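Local atomic coordinates of thermostable carboxypeptidase 1 (Pyrococcus furiosus, PDB entry 1KA2), a protein that removes amino acids one after another from the C-terminus of peptides as a cobalt-dependent metallocarboxypeptidase of broad specificity, sparing proline, glycine, aspartate and glutamate. Residues A[152-160]-A[367-375]; A[186-196]-A[491-499]. All blocks are in the same frame, centred on the assembly; numbering follows the deposited sequence.

Interaction 1. Residues A[152-160]-A[367-375]; sequences EEEPYDALL and FKLERLMVS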
# COMPACT_ATOMS: atom_id res chain seq x y z
N GLU A 152 11.82 27.61 27.85
CA GLU A 152 12.26 28.28 29.07
C GLU A 152 13.67 28.85 28.95
O GLU A 152 13.86 30.07 28.93
CB GLU A 152 12.18 27.32 30.27
CG GLU A 152 13.42 26.47 30.54
CD GLU A 152 13.12 24.99 30.76
OE1 GLU A 152 11.92 24.62 30.77
OE2 GLU A 152 14.08 24.21 30.92
N GLU A 153 14.66 27.97 28.84
CA GLU A 153 16.06 28.37 28.76
C GLU A 153 16.51 28.86 27.39
O GLU A 153 16.65 30.07 27.17
CB GLU A 153 16.95 27.21 29.22
CG GLU A 153 18.42 27.55 29.44
CD GLU A 153 18.64 28.45 30.65
OE1 GLU A 153 17.66 28.73 31.39
OE2 GLU A 153 19.80 28.87 30.87
N GLU A 154 16.73 27.92 26.48
CA GLU A 154 17.19 28.23 25.12
C GLU A 154 16.16 27.93 24.04
O GLU A 154 15.27 27.10 24.22
CB GLU A 154 18.42 27.41 24.76
CG GLU A 154 19.62 27.61 25.62
CD GLU A 154 20.65 26.55 25.34
OE1 GLU A 154 20.96 26.34 24.15
OE2 GLU A 154 21.16 25.93 26.29
N PRO A 155 16.28 28.61 22.89
CA PRO A 155 15.36 28.41 21.77
C PRO A 155 15.56 26.99 21.24
O PRO A 155 14.63 26.36 20.76
CB PRO A 155 15.82 29.46 20.76
CG PRO A 155 16.41 30.54 21.62
CD PRO A 155 17.18 29.75 22.64
N TYR A 156 16.79 26.49 21.36
CA TYR A 156 17.12 25.16 20.88
C TYR A 156 16.42 24.07 21.69
O TYR A 156 16.35 22.92 21.25
CB TYR A 156 18.63 24.94 20.90
CG TYR A 156 19.07 23.69 20.17
CD1 TYR A 156 19.72 22.66 20.86
CD2 TYR A 156 18.81 23.52 18.81
CE1 TYR A 156 20.12 21.50 20.20
CE2 TYR A 156 19.20 22.35 18.14
CZ TYR A 156 19.86 21.35 18.84
OH TYR A 156 20.26 20.21 18.19
N ASP A 157 15.90 24.42 22.86
CA ASP A 157 15.19 23.45 23.69
C ASP A 157 13.88 23.11 23.01
O ASP A 157 13.41 21.98 23.09
CB ASP A 157 14.86 24.02 25.08
CG ASP A 157 16.09 24.31 25.91
OD1 ASP A 157 17.00 23.48 25.96
OD2 ASP A 157 16.12 25.39 26.52
N ALA A 158 13.29 24.10 22.35
CA ALA A 158 12.02 23.94 21.65
C ALA A 158 12.11 23.00 20.45
O ALA A 158 11.18 22.27 20.16
CB ALA A 158 11.49 25.32 21.21
N LEU A 159 13.24 23.03 19.74
CA LEU A 159 13.41 22.15 18.58
C LEU A 159 13.68 20.73 19.06
O LEU A 159 13.16 19.75 18.53
CB LEU A 159 14.56 22.66 17.71
CG LEU A 159 14.35 24.10 17.22
CD1 LEU A 159 15.55 24.56 16.40
CD2 LEU A 159 13.08 24.17 16.38
N LEU A 160 14.50 20.64 20.10
CA LEU A 160 14.88 19.37 20.70
C LEU A 160 13.62 18.67 21.22
O LEU A 160 13.41 17.48 20.98
CB LEU A 160 15.86 19.65 21.85
CG LEU A 160 17.18 18.90 21.99
CD1 LEU A 160 17.77 18.55 20.62
CD2 LEU A 160 18.14 19.78 22.79
N PHE A 367 25.41 18.69 16.72
CA PHE A 367 24.76 19.30 17.88
C PHE A 367 25.30 20.71 18.14
O PHE A 367 24.53 21.65 18.41
CB PHE A 367 24.96 18.45 19.13
CG PHE A 367 24.68 19.19 20.40
CD1 PHE A 367 23.42 19.75 20.63
CD2 PHE A 367 25.67 19.34 21.37
CE1 PHE A 367 23.16 20.46 21.81
CE2 PHE A 367 25.41 20.05 22.55
CZ PHE A 367 24.16 20.60 22.77
N LYS A 368 26.62 20.85 18.08
CA LYS A 368 27.23 22.14 18.31
C LYS A 368 26.83 23.14 17.23
O LYS A 368 26.42 24.25 17.54
CB LYS A 368 28.75 22.02 18.38
CG LYS A 368 29.26 21.44 19.69
CD LYS A 368 30.78 21.45 19.77
CE LYS A 368 31.26 21.04 21.16
NZ LYS A 368 30.73 21.95 22.22
N LEU A 369 26.93 22.75 15.97
CA LEU A 369 26.55 23.66 14.91
C LEU A 369 25.08 24.05 15.03
O LEU A 369 24.74 25.23 14.84
CB LEU A 369 26.83 23.05 13.53
CG LEU A 369 28.32 22.82 13.24
CD1 LEU A 369 28.51 22.48 11.77
CD2 LEU A 369 29.12 24.06 13.58
N GLU A 370 24.21 23.10 15.37
CA GLU A 370 22.78 23.39 15.49
C GLU A 370 22.46 24.38 16.62
O GLU A 370 21.67 25.30 16.44
CB GLU A 370 21.96 22.10 15.68
CG GLU A 370 22.11 21.11 14.54
CD GLU A 370 20.92 20.18 14.38
OE1 GLU A 370 20.18 19.96 15.36
OE2 GLU A 370 20.73 19.64 13.27
N ARG A 371 23.08 24.18 17.78
CA ARG A 371 22.85 25.08 18.90
C ARG A 371 23.27 26.51 18.53
O ARG A 371 22.57 27.46 18.86
CB ARG A 371 23.62 24.62 20.13
CG ARG A 371 23.30 25.39 21.39
CD ARG A 371 24.22 24.97 22.51
NE ARG A 371 23.69 25.36 23.80
CZ ARG A 371 24.26 25.06 24.96
NH1 ARG A 371 25.40 24.37 24.98
NH2 ARG A 371 23.69 25.44 26.10
N LEU A 372 24.39 26.65 17.83
CA LEU A 372 24.88 27.96 17.40
C LEU A 372 23.95 28.64 16.38
O LEU A 372 23.65 29.83 16.49
CB LEU A 372 26.27 27.83 16.78
CG LEU A 372 27.47 27.83 17.73
CD1 LEU A 372 27.21 26.89 18.91
CD2 LEU A 372 28.73 27.45 16.95
N MET A 373 23.52 27.87 15.37
CA MET A 373 22.64 28.35 14.30
C MET A 373 21.32 28.97 14.78
O MET A 373 20.82 29.94 14.22
CB MET A 373 22.33 27.19 13.33
CG MET A 373 23.51 26.75 12.47
SD MET A 373 23.46 25.01 11.99
CE MET A 373 21.97 24.99 11.01
N VAL A 374 20.75 28.38 15.83
CA VAL A 374 19.49 28.85 16.37
C VAL A 374 19.65 29.80 17.57
O VAL A 374 18.71 30.50 17.94
CB VAL A 374 18.62 27.63 16.76
CG1 VAL A 374 17.28 28.09 17.31
CG2 VAL A 374 18.43 26.77 15.53
N SER A 375 20.84 29.83 18.15
CA SER A 375 21.13 30.71 19.29
C SER A 375 21.72 32.05 18.87
O SER A 375 21.08 33.09 18.97
CB SER A 375 22.12 30.05 20.26
OG SER A 375 21.57 28.90 20.85
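Glu154 and Arg371 form a two-pronged salt bridge. Arg371 offers the side of its guanidinium, NE giving a nearly straight bond to Glu154 OE1 (2.9 Å). Its NH2 gives a shorter one to Glu154 OE2 (2.6 Å). Both arrive on the syn side but tilted out of the carboxylate plane, NH2 more so, although the two flat groups lie only 16° apart. Arginine suits because its long, extended chain reaches Glu154 with NE and NH2 while NH1 forms a salt bridge with Glu173.

The aromatic part belongs to Tyr156. With CG anti to the backbone N (chi1 -169°), its ring lies across helix 367-375, and Arg371 CA sits over one face in a CH-pi contact. Tyr156 CE1 meets the edge of the Phe367 ring at CE1 (3.6 Å), rim to rim. The phenol OH donates to the anti lone pair of Glu370 OE1 (2.8 Å), which also takes Gly418 N; buried Glu370 OE2 takes Trp412 NE1.

Among apolar contacts, Val374 CG1 touches Pro155 CB and Leu159 CD1; Val374 CG2 and Leu159 CD1 meet tip to tip at 3.7 Å.

The axes of segments 155-160 and 367-375 meet at 122° and come within 9.5 Å; helix 132-149 packs against Pro155 and Val374, and Thr169 of helix 169-192 against Glu154, Tyr156 and Arg371.

Interaction 2. Residues A[186-196]-A[491-499]; sequences LLDKILEEGKV and VRWVKEKYL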
# COMPACT_ATOMS: atom_id res chain seq x y z
N LEU A 186 39.24 6.96 25.19
CA LEU A 186 39.10 5.53 24.91
C LEU A 186 39.31 5.30 23.42
O LEU A 186 39.93 4.32 23.02
CB LEU A 186 37.70 5.05 25.33
CG LEU A 186 37.62 3.61 25.84
CD1 LEU A 186 36.17 3.26 26.14
CD2 LEU A 186 38.20 2.65 24.81
N LEU A 187 38.78 6.21 22.61
CA LEU A 187 38.94 6.10 21.16
C LEU A 187 40.42 6.18 20.81
O LEU A 187 40.95 5.29 20.14
CB LEU A 187 38.19 7.23 20.45
CG LEU A 187 38.44 7.33 18.94
CD1 LEU A 187 37.97 6.05 18.24
CD2 LEU A 187 37.73 8.54 18.38
N ASP A 188 41.08 7.24 21.26
CA ASP A 188 42.50 7.44 20.98
C ASP A 188 43.30 6.19 21.34
O ASP A 188 44.11 5.71 20.54
CB ASP A 188 43.04 8.63 21.78
CG ASP A 188 42.33 9.93 21.44
OD1 ASP A 188 42.33 10.34 20.26
OD2 ASP A 188 41.78 10.55 22.37
N LYS A 189 43.08 5.66 22.54
CA LYS A 189 43.79 4.46 22.98
C LYS A 189 43.53 3.29 22.03
O LYS A 189 44.46 2.60 21.61
CB LYS A 189 43.35 4.08 24.40
CG LYS A 189 44.21 3.00 25.05
CD LYS A 189 45.64 3.50 25.30
CE LYS A 189 46.68 2.46 24.88
NZ LYS A 189 48.07 2.96 25.11
N ILE A 190 42.26 3.07 21.70
CA ILE A 190 41.88 1.99 20.79
C ILE A 190 42.61 2.13 19.46
O ILE A 190 43.19 1.17 18.95
CB ILE A 190 40.36 2.00 20.52
CG1 ILE A 190 39.60 1.52 21.75
CG2 ILE A 190 40.04 1.13 19.31
CD1 ILE A 190 38.09 1.60 21.61
N LEU A 191 42.56 3.33 18.91
CA LEU A 191 43.19 3.63 17.62
C LEU A 191 44.70 3.49 17.60
O LEU A 191 45.28 3.24 16.55
CB LEU A 191 42.81 5.05 17.19
CG LEU A 191 41.37 5.31 16.76
CD1 LEU A 191 41.11 6.81 16.71
CD2 LEU A 191 41.13 4.67 15.41
N GLU A 192 45.35 3.66 18.75
CA GLU A 192 46.81 3.58 18.78
C GLU A 192 47.42 2.22 19.12
O GLU A 192 48.60 1.99 18.85
CB GLU A 192 47.38 4.66 19.72
CG GLU A 192 46.96 4.55 21.18
CD GLU A 192 47.48 5.72 22.02
OE1 GLU A 192 47.02 6.86 21.81
OE2 GLU A 192 48.36 5.49 22.88
N GLU A 193 46.63 1.31 19.69
CA GLU A 193 47.18 -0.00 20.02
C GLU A 193 47.11 -1.02 18.88
O GLU A 193 47.59 -2.14 19.01
CB GLU A 193 46.49 -0.58 21.26
CG GLU A 193 47.06 -1.93 21.68
CD GLU A 193 48.57 -1.88 21.90
OE1 GLU A 193 49.00 -1.37 22.96
OE2 GLU A 193 49.32 -2.35 21.02
N GLY A 194 46.51 -0.62 17.77
CA GLY A 194 46.40 -1.54 16.65
C GLY A 194 45.51 -2.71 17.01
O GLY A 194 45.44 -3.69 16.26
N LYS A 195 44.84 -2.62 18.15
CA LYS A 195 43.94 -3.67 18.60
C LYS A 195 43.06 -4.08 17.42
O LYS A 195 43.43 -4.95 16.63
CB LYS A 195 43.06 -3.17 19.75
CG LYS A 195 43.80 -2.92 21.07
CD LYS A 195 44.23 -4.23 21.72
CE LYS A 195 44.95 -3.99 23.04
NZ LYS A 195 44.13 -3.19 24.00
N VAL A 196 41.89 -3.45 17.31
CA VAL A 196 40.98 -3.75 16.21
C VAL A 196 41.46 -3.01 14.97
O VAL A 196 42.01 -1.91 15.06
CB VAL A 196 39.54 -3.32 16.56
CG1 VAL A 196 39.01 -4.16 17.71
CG2 VAL A 196 39.51 -1.85 16.92
N VAL A 491 30.26 4.13 27.75
CA VAL A 491 31.72 4.16 27.88
C VAL A 491 32.27 2.82 28.40
O VAL A 491 33.27 2.32 27.90
CB VAL A 491 32.17 5.30 28.83
CG1 VAL A 491 33.69 5.29 28.95
CG2 VAL A 491 31.70 6.64 28.28
N ARG A 492 31.60 2.25 29.40
CA ARG A 492 32.04 0.97 29.94
C ARG A 492 31.86 -0.10 28.87
O ARG A 492 32.78 -0.87 28.61
CB ARG A 492 31.23 0.58 31.17
CG ARG A 492 31.80 -0.65 31.88
CD ARG A 492 30.78 -1.31 32.80
NE ARG A 492 30.00 -0.33 33.55
CZ ARG A 492 29.17 -0.64 34.55
NH1 ARG A 492 29.03 -1.91 34.92
NH2 ARG A 492 28.49 0.32 35.17
N TRP A 493 30.68 -0.13 28.26
CA TRP A 493 30.41 -1.11 27.21
C TRP A 493 31.59 -1.11 26.23
O TRP A 493 32.20 -2.14 25.96
CB TRP A 493 29.10 -0.77 26.46
CG TRP A 493 28.79 -1.72 25.30
CD1 TRP A 493 28.49 -3.05 25.40
CD2 TRP A 493 28.79 -1.41 23.90
NE1 TRP A 493 28.32 -3.59 24.14
CE2 TRP A 493 28.50 -2.61 23.20
CE3 TRP A 493 29.01 -0.23 23.16
CZ2 TRP A 493 28.43 -2.67 21.81
CZ3 TRP A 493 28.94 -0.29 21.77
CH2 TRP A 493 28.65 -1.51 21.11
N VAL A 494 31.93 0.07 25.71
CA VAL A 494 33.03 0.20 24.76
C VAL A 494 34.36 -0.27 25.35
O VAL A 494 35.11 -0.99 24.69
CB VAL A 494 33.18 1.67 24.30
CG1 VAL A 494 34.43 1.84 23.44
CG2 VAL A 494 31.95 2.07 23.51
N LYS A 495 34.66 0.16 26.58
CA LYS A 495 35.90 -0.22 27.26
C LYS A 495 36.01 -1.73 27.39
O LYS A 495 37.02 -2.33 27.02
CB LYS A 495 35.96 0.43 28.66
CG LYS A 495 36.84 -0.30 29.69
CD LYS A 495 36.10 -1.46 30.37
CE LYS A 495 36.91 -2.14 31.48
NZ LYS A 495 38.08 -2.95 31.02
N GLU A 496 34.95 -2.32 27.91
CA GLU A 496 34.84 -3.75 28.14
C GLU A 496 34.83 -4.55 26.84
O GLU A 496 35.05 -5.76 26.83
CB GLU A 496 33.56 -4.01 28.93
CG GLU A 496 33.24 -5.45 29.27
CD GLU A 496 31.90 -5.56 29.99
OE1 GLU A 496 31.72 -4.86 31.02
OE2 GLU A 496 31.03 -6.33 29.53
N LYS A 497 34.61 -3.86 25.72
CA LYS A 497 34.55 -4.52 24.43
C LYS A 497 35.82 -4.39 23.60
O LYS A 497 36.20 -5.32 22.88
CB LYS A 497 33.35 -3.99 23.64
CG LYS A 497 33.10 -4.67 22.30
CD LYS A 497 31.78 -4.17 21.71
CE LYS A 497 31.56 -4.62 20.29
NZ LYS A 497 31.30 -6.07 20.13
N TYR A 498 36.49 -3.24 23.70
CA TYR A 498 37.72 -3.01 22.94
C TYR A 498 39.01 -3.03 23.79
O TYR A 498 40.11 -2.87 23.26
CB TYR A 498 37.63 -1.69 22.16
CG TYR A 498 36.64 -1.74 21.02
CD1 TYR A 498 35.46 -1.00 21.05
CD2 TYR A 498 36.88 -2.54 19.90
CE1 TYR A 498 34.54 -1.07 20.01
CE2 TYR A 498 35.97 -2.61 18.85
CZ TYR A 498 34.80 -1.88 18.91
OH TYR A 498 33.90 -1.96 17.87
N LEU A 499 38.87 -3.24 25.10
CA LEU A 499 40.02 -3.28 25.99
C LEU A 499 39.99 -4.49 26.92
O LEU A 499 38.97 -5.22 26.92
CB LEU A 499 40.08 -1.99 26.82
CG LEU A 499 40.02 -0.70 26.00
CD1 LEU A 499 39.90 0.49 26.92
CD2 LEU A 499 41.26 -0.59 25.13
OXT LEU A 499 40.98 -4.69 27.66
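Leu186 is the main bump on the 186-196 side. Its CD1 methyl enters a shallow hollow on helix 491-498, lined by Val494 CG1 (3.5 Å), Lys495 CB and the backbone around Val491 O, where a single methyl fits closely. The leucine's fork sends its other methyl, CD2, beside Leu499 CD1 (3.5 Å); the two leucines run alongside in opposite senses, and this pair of methyls is pressed close.

One turn on, Ile190 sends CD1 against Tyr498 CB (3.4 Å) and the adjoining ring carbons, with Val494 CG1 a little farther off. CG1 of Ile190 stands anti to the carbonyl carbon (chi1 -72°), which carries the unbranched arm across to the tyrosine. Beyond the helix, Gly194 takes a positive phi, and the chain that follows brings Val196 to the same ring: its CG1 meets the edge at Tyr498 CD2 (3.5 Å). Ile190 and Val196 thus touch different parts of Tyr498, while its OH bonds to the carbonyl of Asn343. At the outer rim Lys195 crosses Leu499 at about a right angle, its NZ 4.0 Å from Leu499 CD2.

The axes of segments 186-192 and 491-498 run almost parallel, 15° apart and 11.0 Å from each other, a spacing that leaves room for these branched chains. No hydrogen bond or salt bridge crosses between the segments, so the C-terminal helix is held here by apolar shape-fitting, and the tyrosine's polar end is satisfied outside the contact.

Overall arrangement
Helix 169-192 ties the two sites together: its beginning supplies Thr169 and Glu173 beside interaction 1, and its end carries residues 186-192 of interaction 2. The centres lie 32 Å apart, with about 14 Å between nearest atoms, so neither touches the other. Along the chain the segments alternate, 152-160, 186-196, 367-375 and 491-499, and the short helix 155-163 comes just before helix 169-192. With more than 200 residues between its segments, each contact joins an early part of this largely helical M32 fold to a later one, the second reaching the C-terminus itself. Both lie away from the metal site of His269, His273 and Glu299, and neither is touched by the other subunit of the dimer.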